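Local structure of rhamnogalacturonan endolyase YesW (Bacillus subtilis, 2ZUX) at residues Lys291-Ala296 with Leu307-Ser312; Gln466-Arg471 with Thr497-Thr502; Ser489-Asn494 with Ala524-Thr529. The protein cleaves the rhamnosyl-galacturonate bonds of type I rhamnogalacturonan from plant cell walls by endo-acting elimination, and needs calcium or manganese for activity. One frame throughout, in Å; residues are numbered along the deposited sequence.

Interaction 1: Lys291-Ala296 with Leu307-Ser312; sequences KTMLVA and LWTLDS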
ATOM      1  N   LYS A 291      -6.604 -23.657  -7.601  1.00 10.72           N
ATOM      2  CA  LYS A 291      -7.775 -23.283  -6.807  1.00 10.85           C
ATOM      3  C   LYS A 291      -7.593 -21.917  -6.149  1.00 10.57           C
ATOM      4  O   LYS A 291      -6.535 -21.632  -5.568  1.00 10.40           O
ATOM      5  CB  LYS A 291      -8.074 -24.331  -5.740  1.00 11.39           C
ATOM      6  CG  LYS A 291      -9.301 -23.999  -4.899  1.00 11.78           C
ATOM      7  CD  LYS A 291      -9.619 -25.077  -3.866  1.00 12.17           C
ATOM      8  CE  LYS A 291     -10.791 -24.657  -2.991  1.00 13.69           C
ATOM      9  NZ  LYS A 291     -11.213 -25.765  -2.092  1.00 16.14           N
ATOM     10  N   THR A 292      -8.628 -21.088  -6.253  1.00 10.29           N
ATOM     11  CA  THR A 292      -8.603 -19.713  -5.790  1.00 10.09           C
ATOM     12  C   THR A 292      -9.897 -19.416  -5.054  1.00  9.90           C
ATOM     13  O   THR A 292     -10.985 -19.739  -5.541  1.00 10.01           O
ATOM     14  CB  THR A 292      -8.474 -18.761  -6.997  1.00  9.98           C
ATOM     15  OG1 THR A 292      -7.244 -19.019  -7.675  1.00 10.95           O
ATOM     16  CG2 THR A 292      -8.504 -17.310  -6.565  1.00 10.36           C
ATOM     17  N   MET A 293      -9.781 -18.814  -3.871  1.00  9.94           N
ATOM     18  CA  MET A 293     -10.956 -18.398  -3.110  1.00 10.55           C
ATOM     19  C   MET A 293     -10.787 -16.982  -2.593  1.00 10.36           C
ATOM     20  O   MET A 293      -9.679 -16.563  -2.247  1.00 10.50           O
ATOM     21  CB  MET A 293     -11.228 -19.341  -1.938  1.00 10.57           C
ATOM     22  CG  MET A 293     -11.544 -20.774  -2.335  1.00 11.21           C
ATOM     23  SD  MET A 293     -11.923 -21.823  -0.922  1.00 11.91           S
ATOM     24  CE  MET A 293     -13.490 -21.138  -0.389  1.00 14.31           C
ATOM     25  N   LEU A 294     -11.895 -16.248  -2.551  1.00 10.58           N
ATOM     26  CA  LEU A 294     -11.947 -14.911  -1.963  1.00 10.40           C
ATOM     27  C   LEU A 294     -13.149 -14.843  -1.051  1.00 10.56           C
ATOM     28  O   LEU A 294     -14.227 -15.302  -1.422  1.00 10.80           O
ATOM     29  CB  LEU A 294     -12.070 -13.818  -3.031  1.00 10.61           C
ATOM     30  CG  LEU A 294     -10.924 -13.632  -4.033  1.00 10.55           C
ATOM     31  CD1 LEU A 294     -11.073 -14.568  -5.230  1.00 12.48           C
ATOM     32  CD2 LEU A 294     -10.886 -12.196  -4.517  1.00 11.53           C
ATOM     33  N   VAL A 295     -12.966 -14.287   0.141  1.00 10.51           N
ATOM     34  CA  VAL A 295     -14.067 -14.099   1.081  1.00 10.64           C
ATOM     35  C   VAL A 295     -14.079 -12.653   1.546  1.00 10.60           C
ATOM     36  O   VAL A 295     -13.022 -12.066   1.797  1.00 10.77           O
ATOM     37  CB  VAL A 295     -13.950 -15.052   2.296  1.00 11.23           C
ATOM     38  CG1 VAL A 295     -15.087 -14.828   3.280  1.00 12.26           C
ATOM     39  CG2 VAL A 295     -13.958 -16.515   1.847  1.00 11.44           C
ATOM     40  N   ALA A 296     -15.279 -12.085   1.636  1.00 10.65           N
ATOM     41  CA  ALA A 296     -15.491 -10.728   2.105  1.00 10.86           C
ATOM     42  C   ALA A 296     -16.154 -10.726   3.473  1.00 11.05           C
ATOM     43  O   ALA A 296     -17.034 -11.554   3.750  1.00 11.19           O
ATOM     44  CB  ALA A 296     -16.332  -9.960   1.119  1.00 11.26           C
ATOM     45  N   LEU A 307     -19.725 -11.866   4.188  1.00 15.12           N
ATOM     46  CA  LEU A 307     -20.619 -11.297   3.181  1.00 14.82           C
ATOM     47  C   LEU A 307     -20.802 -12.199   1.970  1.00 14.61           C
ATOM     48  O   LEU A 307     -21.920 -12.368   1.477  1.00 15.36           O
ATOM     49  CB  LEU A 307     -20.100  -9.940   2.710  1.00 14.93           C
ATOM     50  CG  LEU A 307     -19.825  -8.881   3.779  1.00 15.20           C
ATOM     51  CD1 LEU A 307     -19.261  -7.648   3.109  1.00 15.60           C
ATOM     52  CD2 LEU A 307     -21.080  -8.539   4.591  1.00 17.69           C
ATOM     53  N   TRP A 308     -19.700 -12.754   1.470  1.00 13.65           N
ATOM     54  CA  TRP A 308     -19.737 -13.649   0.318  1.00 13.23           C
ATOM     55  C   TRP A 308     -18.453 -14.431   0.175  1.00 12.72           C
ATOM     56  O   TRP A 308     -17.450 -14.105   0.814  1.00 12.69           O
ATOM     57  CB  TRP A 308     -20.061 -12.896  -0.984  1.00 13.17           C
ATOM     58  CG  TRP A 308     -19.245 -11.664  -1.353  1.00 12.99           C
ATOM     59  CD1 TRP A 308     -19.705 -10.381  -1.389  1.00 13.03           C
ATOM     60  CD2 TRP A 308     -17.879 -11.605  -1.836  1.00 12.01           C
ATOM     61  NE1 TRP A 308     -18.731  -9.529  -1.838  1.00 12.80           N
ATOM     62  CE2 TRP A 308     -17.600 -10.249  -2.117  1.00 12.02           C
ATOM     63  CE3 TRP A 308     -16.873 -12.561  -2.055  1.00 11.52           C
ATOM     64  CZ2 TRP A 308     -16.355  -9.817  -2.591  1.00 12.53           C
ATOM     65  CZ3 TRP A 308     -15.626 -12.122  -2.528  1.00 13.11           C
ATOM     66  CH2 TRP A 308     -15.385 -10.766  -2.789  1.00 12.70           C
ATOM     67  N   THR A 309     -18.511 -15.455  -0.670  1.00 12.88           N
ATOM     68  CA  THR A 309     -17.380 -16.299  -1.027  1.00 13.22           C
ATOM     69  C   THR A 309     -17.366 -16.487  -2.542  1.00 12.95           C
ATOM     70  O   THR A 309     -18.412 -16.729  -3.141  1.00 13.35           O
ATOM     71  CB  THR A 309     -17.521 -17.689  -0.372  1.00 13.28           C
ATOM     72  OG1 THR A 309     -17.543 -17.545   1.049  1.00 15.24           O
ATOM     73  CG2 THR A 309     -16.362 -18.614  -0.749  1.00 13.93           C
ATOM     74  N   LEU A 310     -16.194 -16.344  -3.160  1.00 12.20           N
ATOM     75  CA  LEU A 310     -15.970 -16.828  -4.521  1.00 12.27           C
ATOM     76  C   LEU A 310     -15.011 -18.005  -4.425  1.00 12.41           C
ATOM     77  O   LEU A 310     -13.940 -17.889  -3.830  1.00 11.85           O
ATOM     78  CB  LEU A 310     -15.387 -15.743  -5.426  1.00 12.50           C
ATOM     79  CG  LEU A 310     -15.154 -16.205  -6.873  1.00 12.80           C
ATOM     80  CD1 LEU A 310     -16.447 -16.667  -7.546  1.00 14.42           C
ATOM     81  CD2 LEU A 310     -14.528 -15.103  -7.682  1.00 15.00           C
ATOM     82  N   ASP A 311     -15.400 -19.135  -5.003  1.00 12.51           N
ATOM     83  CA  ASP A 311     -14.626 -20.359  -4.921  1.00 12.56           C
ATOM     84  C   ASP A 311     -14.503 -20.944  -6.325  1.00 12.97           C
ATOM     85  O   ASP A 311     -15.504 -21.362  -6.910  1.00 12.93           O
ATOM     86  CB  ASP A 311     -15.338 -21.327  -3.965  1.00 12.88           C
ATOM     87  CG  ASP A 311     -14.597 -22.641  -3.763  1.00 13.08           C
ATOM     88  OD1 ASP A 311     -13.645 -22.961  -4.504  1.00 13.25           O
ATOM     89  OD2 ASP A 311     -14.996 -23.375  -2.834  1.00 15.61           O
ATOM     90  N   SER A 312     -13.293 -20.954  -6.880  1.00 12.96           N
ATOM     91  CA  SER A 312     -13.094 -21.434  -8.247  1.00 14.01           C
ATOM     92  C   SER A 312     -13.433 -22.916  -8.421  1.00 15.09           C
ATOM     93  O   SER A 312     -13.659 -23.368  -9.545  1.00 15.37           O
ATOM     94  CB  SER A 312     -11.662 -21.169  -8.707  1.00 13.54           C
ATOM     95  OG  SER A 312     -10.736 -21.969  -7.995  1.00 13.06           O
TER
HETATM   96  O   HOH W   1     -13.767 -25.065  -1.163  1.00 19.06           O

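Interaction 2: Gln466-Arg471 with Thr497-Thr502; sequences QLDSNR and TKATPT. With RAM (alpha-L-rhamnopyranose), chain M.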
ATOM      1  N   GLN A 466      10.611   7.531 -10.140  1.00 10.45           N
ATOM      2  CA  GLN A 466      10.750   6.093  -9.910  1.00 10.72           C
ATOM      3  C   GLN A 466      11.422   5.843  -8.573  1.00 10.08           C
ATOM      4  O   GLN A 466      12.289   6.615  -8.154  1.00 10.49           O
ATOM      5  CB  GLN A 466      11.565   5.430 -11.023  1.00 10.98           C
ATOM      6  CG  GLN A 466      10.873   5.396 -12.388  1.00 14.10           C
ATOM      7  CD  GLN A 466      10.944   6.746 -13.108  1.00 16.38           C
ATOM      8  OE1 GLN A 466      12.023   7.318 -13.259  1.00 19.79           O
ATOM      9  NE2 GLN A 466       9.794   7.280 -13.490  1.00 21.87           N
ATOM     10  N   LEU A 467      11.027   4.773  -7.893  1.00  9.86           N
ATOM     11  CA  LEU A 467      11.670   4.388  -6.640  1.00 10.23           C
ATOM     12  C   LEU A 467      12.075   2.924  -6.700  1.00  9.97           C
ATOM     13  O   LEU A 467      11.329   2.070  -7.182  1.00  9.81           O
ATOM     14  CB  LEU A 467      10.739   4.657  -5.453  1.00 10.33           C
ATOM     15  CG  LEU A 467      11.259   4.292  -4.055  1.00 10.88           C
ATOM     16  CD1 LEU A 467      10.641   5.213  -3.028  1.00 11.59           C
ATOM     17  CD2 LEU A 467      10.997   2.832  -3.683  1.00 12.47           C
ATOM     18  N   ASP A 468      13.278   2.639  -6.215  1.00 10.53           N
ATOM     19  CA  ASP A 468      13.794   1.274  -6.139  1.00 10.81           C
ATOM     20  C   ASP A 468      14.897   1.287  -5.094  1.00 10.76           C
ATOM     21  O   ASP A 468      15.659   2.264  -5.006  1.00 10.93           O
ATOM     22  CB  ASP A 468      14.362   0.853  -7.497  1.00 10.98           C
ATOM     23  CG  ASP A 468      14.570  -0.649  -7.630  1.00 11.77           C
ATOM     24  OD1 ASP A 468      13.991  -1.438  -6.865  1.00 11.87           O
ATOM     25  OD2 ASP A 468      15.310  -1.046  -8.557  1.00 16.02           O
ATOM     26  N   SER A 469      14.978   0.228  -4.288  1.00 11.64           N
ATOM     27  CA  SER A 469      15.993   0.172  -3.241  1.00 12.13           C
ATOM     28  C   SER A 469      15.906   1.450  -2.391  1.00 12.28           C
ATOM     29  O   SER A 469      14.804   1.859  -2.021  1.00 12.30           O
ATOM     30  CB  SER A 469      17.374  -0.033  -3.863  1.00 12.93           C
ATOM     31  OG  SER A 469      18.349  -0.278  -2.857  1.00 14.46           O
ATOM     32  N   ASN A 470      17.041   2.086  -2.092  1.00 12.21           N
ATOM     33  CA  ASN A 470      17.035   3.338  -1.335  1.00 12.57           C
ATOM     34  C   ASN A 470      17.198   4.555  -2.245  1.00 12.55           C
ATOM     35  O   ASN A 470      17.801   5.558  -1.856  1.00 13.00           O
ATOM     36  CB  ASN A 470      18.110   3.321  -0.238  1.00 12.96           C
ATOM     37  CG  ASN A 470      19.526   3.368  -0.792  1.00 13.79           C
ATOM     38  OD1 ASN A 470      19.787   2.940  -1.916  1.00 14.30           O
ATOM     39  ND2 ASN A 470      20.457   3.891   0.013  1.00 16.13           N
ATOM     40  N   ARG A 471      16.637   4.466  -3.450  1.00 12.51           N
ATOM     41  CA  ARG A 471      16.829   5.502  -4.463  1.00 12.89           C
ATOM     42  C   ARG A 471      15.516   6.024  -5.037  1.00 12.03           C
ATOM     43  O   ARG A 471      14.560   5.253  -5.234  1.00 12.23           O
ATOM     44  CB  ARG A 471      17.686   4.965  -5.610  1.00 12.69           C
ATOM     45  CG  ARG A 471      19.125   4.651  -5.219  1.00 14.25           C
ATOM     46  CD  ARG A 471      19.923   4.022  -6.361  1.00 15.59           C
ATOM     47  NE  ARG A 471      19.297   2.821  -6.916  1.00 19.65           N
ATOM     48  CZ  ARG A 471      19.524   1.574  -6.515  1.00 22.14           C
ATOM     49  NH1 ARG A 471      20.369   1.314  -5.524  1.00 22.70           N
ATOM     50  NH2 ARG A 471      18.887   0.574  -7.111  1.00 23.78           N
ATOM     51  N   THR A 497      15.570  -9.125  -3.501  1.00 12.35           N
ATOM     52  CA  THR A 497      15.587  -8.561  -4.845  1.00 12.76           C
ATOM     53  C   THR A 497      14.393  -7.640  -5.117  1.00 12.12           C
ATOM     54  O   THR A 497      14.442  -6.817  -6.026  1.00 12.07           O
ATOM     55  CB  THR A 497      15.639  -9.653  -5.931  1.00 13.01           C
ATOM     56  OG1 THR A 497      14.458 -10.461  -5.867  1.00 15.05           O
ATOM     57  CG2 THR A 497      16.882 -10.533  -5.757  1.00 14.74           C
ATOM     58  N   LYS A 498      13.321  -7.769  -4.333  1.00 11.03           N
ATOM     59  CA  LYS A 498      12.181  -6.866  -4.502  1.00 11.21           C
ATOM     60  C   LYS A 498      12.525  -5.427  -4.130  1.00 10.80           C
ATOM     61  O   LYS A 498      11.971  -4.489  -4.711  1.00 10.81           O
ATOM     62  CB  LYS A 498      10.961  -7.357  -3.722  1.00 10.97           C
ATOM     63  CG  LYS A 498      10.476  -8.743  -4.140  1.00 11.71           C
ATOM     64  CD  LYS A 498       9.945  -8.780  -5.584  1.00 12.63           C
ATOM     65  CE  LYS A 498       9.603 -10.195  -5.988  1.00 12.87           C
ATOM     66  NZ  LYS A 498       9.106 -10.236  -7.396  1.00 14.06           N
ATOM     67  N   ALA A 499      13.443  -5.250  -3.173  1.00 10.72           N
ATOM     68  CA  ALA A 499      14.000  -3.931  -2.829  1.00 10.41           C
ATOM     69  C   ALA A 499      12.916  -2.864  -2.621  1.00 10.20           C
ATOM     70  O   ALA A 499      12.936  -1.796  -3.240  1.00 10.77           O
ATOM     71  CB  ALA A 499      15.030  -3.492  -3.885  1.00 11.04           C
ATOM     72  N   THR A 500      11.982  -3.172  -1.723  1.00 10.23           N
ATOM     73  CA  THR A 500      10.844  -2.306  -1.460  1.00 10.47           C
ATOM     74  C   THR A 500      11.057  -1.440  -0.220  1.00 10.46           C
ATOM     75  O   THR A 500      11.708  -1.870   0.736  1.00 10.83           O
ATOM     76  CB  THR A 500       9.555  -3.137  -1.274  1.00 10.62           C
ATOM     77  OG1 THR A 500       9.758  -4.122  -0.247  1.00 10.95           O
ATOM     78  CG2 THR A 500       9.168  -3.826  -2.580  1.00 10.79           C
ATOM     79  N   PRO A 501      10.474  -0.231  -0.210  1.00 10.17           N
ATOM     80  CA  PRO A 501      10.548   0.570   0.997  1.00  9.98           C
ATOM     81  C   PRO A 501       9.614  -0.019   2.051  1.00  9.85           C
ATOM     82  O   PRO A 501       8.653  -0.718   1.707  1.00  9.23           O
ATOM     83  CB  PRO A 501      10.030   1.931   0.534  1.00 10.13           C
ATOM     84  CG  PRO A 501       9.053   1.599  -0.545  1.00 10.47           C
ATOM     85  CD  PRO A 501       9.686   0.432  -1.269  1.00 10.32           C
ATOM     86  N   THR A 502       9.873   0.266   3.317  1.00  9.89           N
ATOM     87  CA  THR A 502       8.928  -0.108   4.357  1.00  9.89           C
ATOM     88  C   THR A 502       7.530   0.430   4.025  1.00  9.73           C
ATOM     89  O   THR A 502       6.546  -0.291   4.189  1.00  9.33           O
ATOM     90  CB  THR A 502       9.469   0.290   5.756  1.00 10.12           C
ATOM     91  OG1 THR A 502      10.381  -0.732   6.186  1.00 10.42           O
ATOM     92  CG2 THR A 502       8.381   0.409   6.797  1.00 10.23           C
TER
HETATM   93  C1  RAM M 639      11.021 -12.483  -1.066  1.00 17.63           C
HETATM   94  C2  RAM M 639      11.089 -12.433  -2.591  1.00 17.76           C
HETATM   95  C3  RAM M 639      12.418 -11.833  -3.067  1.00 16.68           C
HETATM   96  C4  RAM M 639      13.609 -12.550  -2.426  1.00 16.55           C
HETATM   97  C5  RAM M 639      13.446 -12.568  -0.904  1.00 16.72           C
HETATM   98  C6  RAM M 639      14.552 -13.395  -0.262  1.00 17.33           C
HETATM   99  O1  RAM M 639      10.851 -11.183  -0.546  1.00 17.04           O
HETATM  100  O2  RAM M 639      10.939 -13.754  -3.071  1.00 19.57           O
HETATM  101  O3  RAM M 639      12.519 -11.892  -4.477  1.00 17.70           O
HETATM  102  O4  RAM M 639      14.816 -11.923  -2.820  1.00 16.16           O
HETATM  103  O5  RAM M 639      12.178 -13.101  -0.523  1.00 17.98           O
HETATM  104  O   HOH W   2      13.317  -4.012  -7.279  1.00 14.92           O

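Interaction 3: Ser489-Asn494 with Ala524-Thr529; sequences SGAAAN and ALRIYT. With RAM (alpha-L-rhamnopyranose), chain N.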
ATOM      1  N   SER A 489      21.258   7.574   1.952  1.00 17.03           N
ATOM      2  CA  SER A 489      22.396   6.928   2.597  1.00 17.51           C
ATOM      3  C   SER A 489      22.086   6.574   4.053  1.00 16.93           C
ATOM      4  O   SER A 489      21.554   7.392   4.802  1.00 16.75           O
ATOM      5  CB  SER A 489      23.630   7.820   2.487  1.00 18.09           C
ATOM      6  OG  SER A 489      23.928   8.034   1.119  1.00 21.78           O
ATOM      7  N   GLY A 490      22.396   5.339   4.429  1.00 16.67           N
ATOM      8  CA  GLY A 490      22.087   4.849   5.768  1.00 17.01           C
ATOM      9  C   GLY A 490      20.717   4.196   5.871  1.00 17.13           C
ATOM     10  O   GLY A 490      20.394   3.599   6.902  1.00 17.74           O
ATOM     11  N   ALA A 491      19.921   4.321   4.806  1.00 16.82           N
ATOM     12  CA  ALA A 491      18.596   3.704   4.731  1.00 16.60           C
ATOM     13  C   ALA A 491      18.675   2.475   3.838  1.00 15.86           C
ATOM     14  O   ALA A 491      19.484   2.424   2.905  1.00 16.42           O
ATOM     15  CB  ALA A 491      17.576   4.692   4.194  1.00 16.82           C
ATOM     16  N   ALA A 492      17.833   1.488   4.128  1.00 14.99           N
ATOM     17  CA  ALA A 492      17.829   0.249   3.373  1.00 14.25           C
ATOM     18  C   ALA A 492      16.416  -0.121   2.983  1.00 13.71           C
ATOM     19  O   ALA A 492      15.465   0.149   3.707  1.00 13.84           O
ATOM     20  CB  ALA A 492      18.452  -0.874   4.184  1.00 14.90           C
ATOM     21  N   ALA A 493      16.303  -0.741   1.818  1.00 12.95           N
ATOM     22  CA  ALA A 493      15.063  -1.332   1.365  1.00 12.04           C
ATOM     23  C   ALA A 493      14.952  -2.763   1.877  1.00 12.30           C
ATOM     24  O   ALA A 493      15.881  -3.292   2.500  1.00 12.74           O
ATOM     25  CB  ALA A 493      14.990  -1.281  -0.154  1.00 12.35           C
ATOM     26  N   ASN A 494      13.814  -3.391   1.598  1.00 11.52           N
ATOM     27  CA  ASN A 494      13.475  -4.700   2.158  1.00 11.14           C
ATOM     28  C   ASN A 494      13.211  -5.737   1.073  1.00 10.81           C
ATOM     29  O   ASN A 494      13.092  -5.414  -0.112  1.00 10.81           O
ATOM     30  CB  ASN A 494      12.203  -4.619   3.039  1.00 11.56           C
ATOM     31  CG  ASN A 494      12.209  -3.466   4.025  1.00 11.97           C
ATOM     32  OD1 ASN A 494      11.163  -2.868   4.299  1.00 14.00           O
ATOM     33  ND2 ASN A 494      13.367  -3.152   4.568  1.00 12.83           N
ATOM     34  N   ALA A 524      15.702   2.180  13.632  1.00 13.43           N
ATOM     35  CA  ALA A 524      14.761   3.262  13.366  1.00 12.85           C
ATOM     36  C   ALA A 524      14.128   3.109  11.993  1.00 12.16           C
ATOM     37  O   ALA A 524      14.680   2.443  11.114  1.00 11.62           O
ATOM     38  CB  ALA A 524      15.466   4.620  13.467  1.00 13.10           C
ATOM     39  N   LEU A 525      12.966   3.728  11.833  1.00 12.12           N
ATOM     40  CA  LEU A 525      12.419   4.029  10.510  1.00 12.13           C
ATOM     41  C   LEU A 525      12.671   5.500  10.218  1.00 12.09           C
ATOM     42  O   LEU A 525      12.569   6.333  11.120  1.00 13.41           O
ATOM     43  CB  LEU A 525      10.916   3.755  10.452  1.00 12.29           C
ATOM     44  CG  LEU A 525      10.429   2.331  10.734  1.00 12.10           C
ATOM     45  CD1 LEU A 525       8.915   2.299  10.722  1.00 12.29           C
ATOM     46  CD2 LEU A 525      11.000   1.339   9.727  1.00 12.88           C
ATOM     47  N   ARG A 526      13.004   5.815   8.972  1.00 11.58           N
ATOM     48  CA  ARG A 526      13.183   7.194   8.550  1.00 11.58           C
ATOM     49  C   ARG A 526      12.079   7.570   7.586  1.00 11.04           C
ATOM     50  O   ARG A 526      11.847   6.860   6.606  1.00 11.57           O
ATOM     51  CB  ARG A 526      14.525   7.372   7.850  1.00 11.72           C
ATOM     52  CG  ARG A 526      15.745   7.155   8.726  1.00 12.05           C
ATOM     53  CD  ARG A 526      16.975   7.430   7.908  1.00 14.43           C
ATOM     54  NE  ARG A 526      18.212   7.239   8.655  1.00 16.23           N
ATOM     55  CZ  ARG A 526      19.415   7.318   8.100  1.00 16.94           C
ATOM     56  NH1 ARG A 526      19.533   7.587   6.808  1.00 17.63           N
ATOM     57  NH2 ARG A 526      20.497   7.124   8.843  1.00 18.61           N
ATOM     58  N   ILE A 527      11.403   8.682   7.869  1.00 10.98           N
ATOM     59  CA  ILE A 527      10.365   9.185   6.981  1.00 11.26           C
ATOM     60  C   ILE A 527      10.935  10.362   6.200  1.00 11.04           C
ATOM     61  O   ILE A 527      11.240  11.402   6.787  1.00 11.39           O
ATOM     62  CB  ILE A 527       9.122   9.658   7.757  1.00 11.05           C
ATOM     63  CG1 ILE A 527       8.648   8.582   8.749  1.00 11.42           C
ATOM     64  CG2 ILE A 527       8.012  10.055   6.773  1.00 12.10           C
ATOM     65  CD1 ILE A 527       7.472   9.019   9.622  1.00 12.89           C
ATOM     66  N   TYR A 528      11.094  10.188   4.890  1.00 11.01           N
ATOM     67  CA  TYR A 528      11.568  11.246   4.004  1.00 10.90           C
ATOM     68  C   TYR A 528      10.366  11.945   3.385  1.00 11.07           C
ATOM     69  O   TYR A 528       9.456  11.289   2.883  1.00 10.89           O
ATOM     70  CB  TYR A 528      12.434  10.656   2.890  1.00 11.34           C
ATOM     71  CG  TYR A 528      13.795  10.169   3.347  1.00 12.05           C
ATOM     72  CD1 TYR A 528      14.948  10.911   3.073  1.00 12.34           C
ATOM     73  CD2 TYR A 528      13.935   8.972   4.045  1.00 12.62           C
ATOM     74  CE1 TYR A 528      16.203  10.462   3.493  1.00 13.25           C
ATOM     75  CE2 TYR A 528      15.185   8.519   4.464  1.00 14.16           C
ATOM     76  CZ  TYR A 528      16.303   9.271   4.185  1.00 14.12           C
ATOM     77  OH  TYR A 528      17.536   8.809   4.610  1.00 14.96           O
ATOM     78  N   THR A 529      10.358  13.273   3.439  1.00 11.21           N
ATOM     79  CA  THR A 529       9.348  14.087   2.773  1.00 11.26           C
ATOM     80  C   THR A 529      10.075  15.033   1.833  1.00 11.48           C
ATOM     81  O   THR A 529      11.164  15.511   2.148  1.00 11.79           O
ATOM     82  CB  THR A 529       8.442  14.847   3.782  1.00 11.09           C
ATOM     83  OG1 THR A 529       7.276  15.345   3.111  1.00 11.00           O
ATOM     84  CG2 THR A 529       9.173  16.014   4.459  1.00 11.79           C
TER
HETATM   85  C1  RAM N 640      15.454 -11.177   2.529  1.00 31.27           C
HETATM   86  C2  RAM N 640      14.200 -11.090   3.418  1.00 31.28           C
HETATM   87  C3  RAM N 640      14.161  -9.842   4.304  1.00 30.97           C
HETATM   88  C4  RAM N 640      14.581  -8.617   3.503  1.00 29.00           C
HETATM   89  C5  RAM N 640      16.009  -8.847   3.022  1.00 29.50           C
HETATM   90  C6  RAM N 640      16.550  -7.635   2.283  1.00 26.71           C
HETATM   91  O1  RAM N 640      16.436 -11.971   3.156  1.00 30.96           O
HETATM   92  O2  RAM N 640      13.050 -11.143   2.600  1.00 31.54           O
HETATM   93  O3  RAM N 640      12.876  -9.669   4.860  1.00 32.82           O
HETATM   94  O4  RAM N 640      14.442  -7.393   4.209  1.00 25.63           O
HETATM   95  O5  RAM N 640      16.027  -9.941   2.119  1.00 31.01           O
HETATM   96  O   HOH W   3      19.736   9.995   4.000  1.00 21.08           O
HETATM   97  O   HOH W   4      23.122   7.708   7.903  1.00 25.19           O

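Interaction 1: Lys291-Ala296 with Leu307-Ser312
The indole of Trp308 lies against Ala296, whose CB sits over the centre of the ring, 3.7 Å from the centroid of its six-membered part, a CH-pi contact. Trp308 holds CG in the crowded position between backbone N and carbonyl carbon (chi1 52°). A side chain as small as alanine's suits the spot: its single methyl packs on the ring face. Leu294 CB reaches the edge of the indole, 4.0 Å from CZ3 of Trp308, and NE1 of Trp308 is hydrogen-bonded to the carbonyl of His350, a calcium ligand.

On the face of Met293, Val295, Thr309 and Asp311, Met293 lies side by side with Asp311. Its chain is bent at the last torsion (chi3 68°), which carries the methyl CE to 3.6 Å from Asp311 OD2, with Thr309 CG2 also close. Lys291 runs out fully extended and its chain crosses that of Asp311, with CE near OD1, but NZ stays 4.4 Å from OD1 of Asp311. Water joins the charges instead, 2.8 Å from Lys291 NZ and 2.7 Å from Asp311 OD2. Ser313 binds OD1, and Lys291 also makes a cation-pi contact with Trp257.

Ser312 grips Thr292 twice: its OG accepts from Thr292 N at 2.9 Å, and its own N donates to Thr292 O. Serine suits the place, its hydroxyl one carbon from the backbone and within reach of the partner's N-H. Between that pair and Ala296, Leu294 and Leu310 form an antiparallel hydrogen-bonded pair. The arrangement is an antiparallel beta hairpin, 293-300 with 303-311, in a four-stranded blade of the propeller.

Interaction 2: Gln466-Arg471 with Thr497-Thr502
Ser469 and Ala499 meet where the tip of a beta hairpin, a type II' turn from Asp468 to Arg471, abuts the loop 497-502, which carries a G1 beta bulge at Ala499 and Thr500 opposite Asn494. Both elements belong to the propeller part of the enzyme.

The direct polar link is one backbone bond, Ser469 N to Ala499 O, 3.1 Å and bent to 141° at the hydrogen. Ser469 occupies the first corner of the turn with positive phi (53°), a place where glycine is common, while its carbonyl is held by Trp517 NE1. Water adds a second link, lying 2.7 Å from Asp468 OD1 and 2.9 Å from Lys498 O; Asn453 ND2 also binds that carboxylate oxygen.

Apolar contact is local. Leu467 CD2 packs on CD of the Pro501 ring at 3.6 Å, with Trp517 and Phe454 around both. Ala499 CB points toward the turn and touches Ser469 CB and Asp468 OD1, its small size suiting the close approach.

The far side of the loop is a sugar site. Lys498 lays CG against C3 of the rhamnose (3.8 Å) and makes a cation-pi contact with Tyr558. An alanine here would probably leave that side of the sugar less covered and the Tyr558 ring without its cation. Thr497, a substrate-binding residue, grips two adjacent hydroxyls: its N donates to O4 of the rhamnose at 3.0 Å, and the sugar's O3 donates to Thr497 OG1 at 2.8 Å.

Interaction 3: Ser489-Asn494 with Ala524-Thr529
Arg526 lays one face of its guanidinium over the peptide of Gly490, whose O stands 3.9 Å above the plane, offset toward the rim. The contact lies within one propeller blade: strand 514-519 runs between 491-492 and 524-528, and strand 91-95 pairs with the far side of 524-528, consistent with the blade that closes the ring.

Arginine suits the place because it spans the distance left by the intervening strand. Its chain is extended from CG to NE (chi3 -180°), and the flat head then works with its edge. NH1 donates to Ser489 O at 2.9 Å and to Tyr528 OH at 3.2 Å, both acceptors lying close to the guanidinium plane, so two bonds fix its rotation. In the same plane NH2 donates to a water at 2.8 Å, which bonds only weakly to Ser489 O. A second water sits 2.6 Å from Tyr528 OH and donates to Ser489 O, so this carbonyl gathers several donors. Tyr91 adds a cation-pi contact with Arg526.

Gly490 is required by its backbone (phi 90°): a side chain would press on the carbonyl of Ser489 and clash with Arg526 NH2. Ala491 offers a small apolar patch, its CB 4.1 Å from Tyr528 OH, and it also rests on Trp517, which the Tyr528 ring meets edge-to-face.

At the other end of 489-494 lies a bound rhamnose, hydrogen-bonded by Asn115 and Asp135. Asn494 borders it with its backbone, CA 3.5 Å from O4 of the sugar.

From the N terminus, interaction 1 comes first and closes a short loop, the tip of the hairpin 293-300/303-311 in its own blade. It is complete before the others begin and lies across the centre of the chain from them, about 32 and 37 Å away between centres. Interactions 2 and 3 cross: the chain passes 466-471, then 489-494, then 497-502, then 524-529. They also touch, for Thr500 O and Thr502 OG1 are both probably hydrogen-bonded to Asn494, through its N and OD1. Together they tie the blade of 465-468 to the sheet of 514-519 and 524-528; one rhamnose lies at 497-498 and another at Asn494.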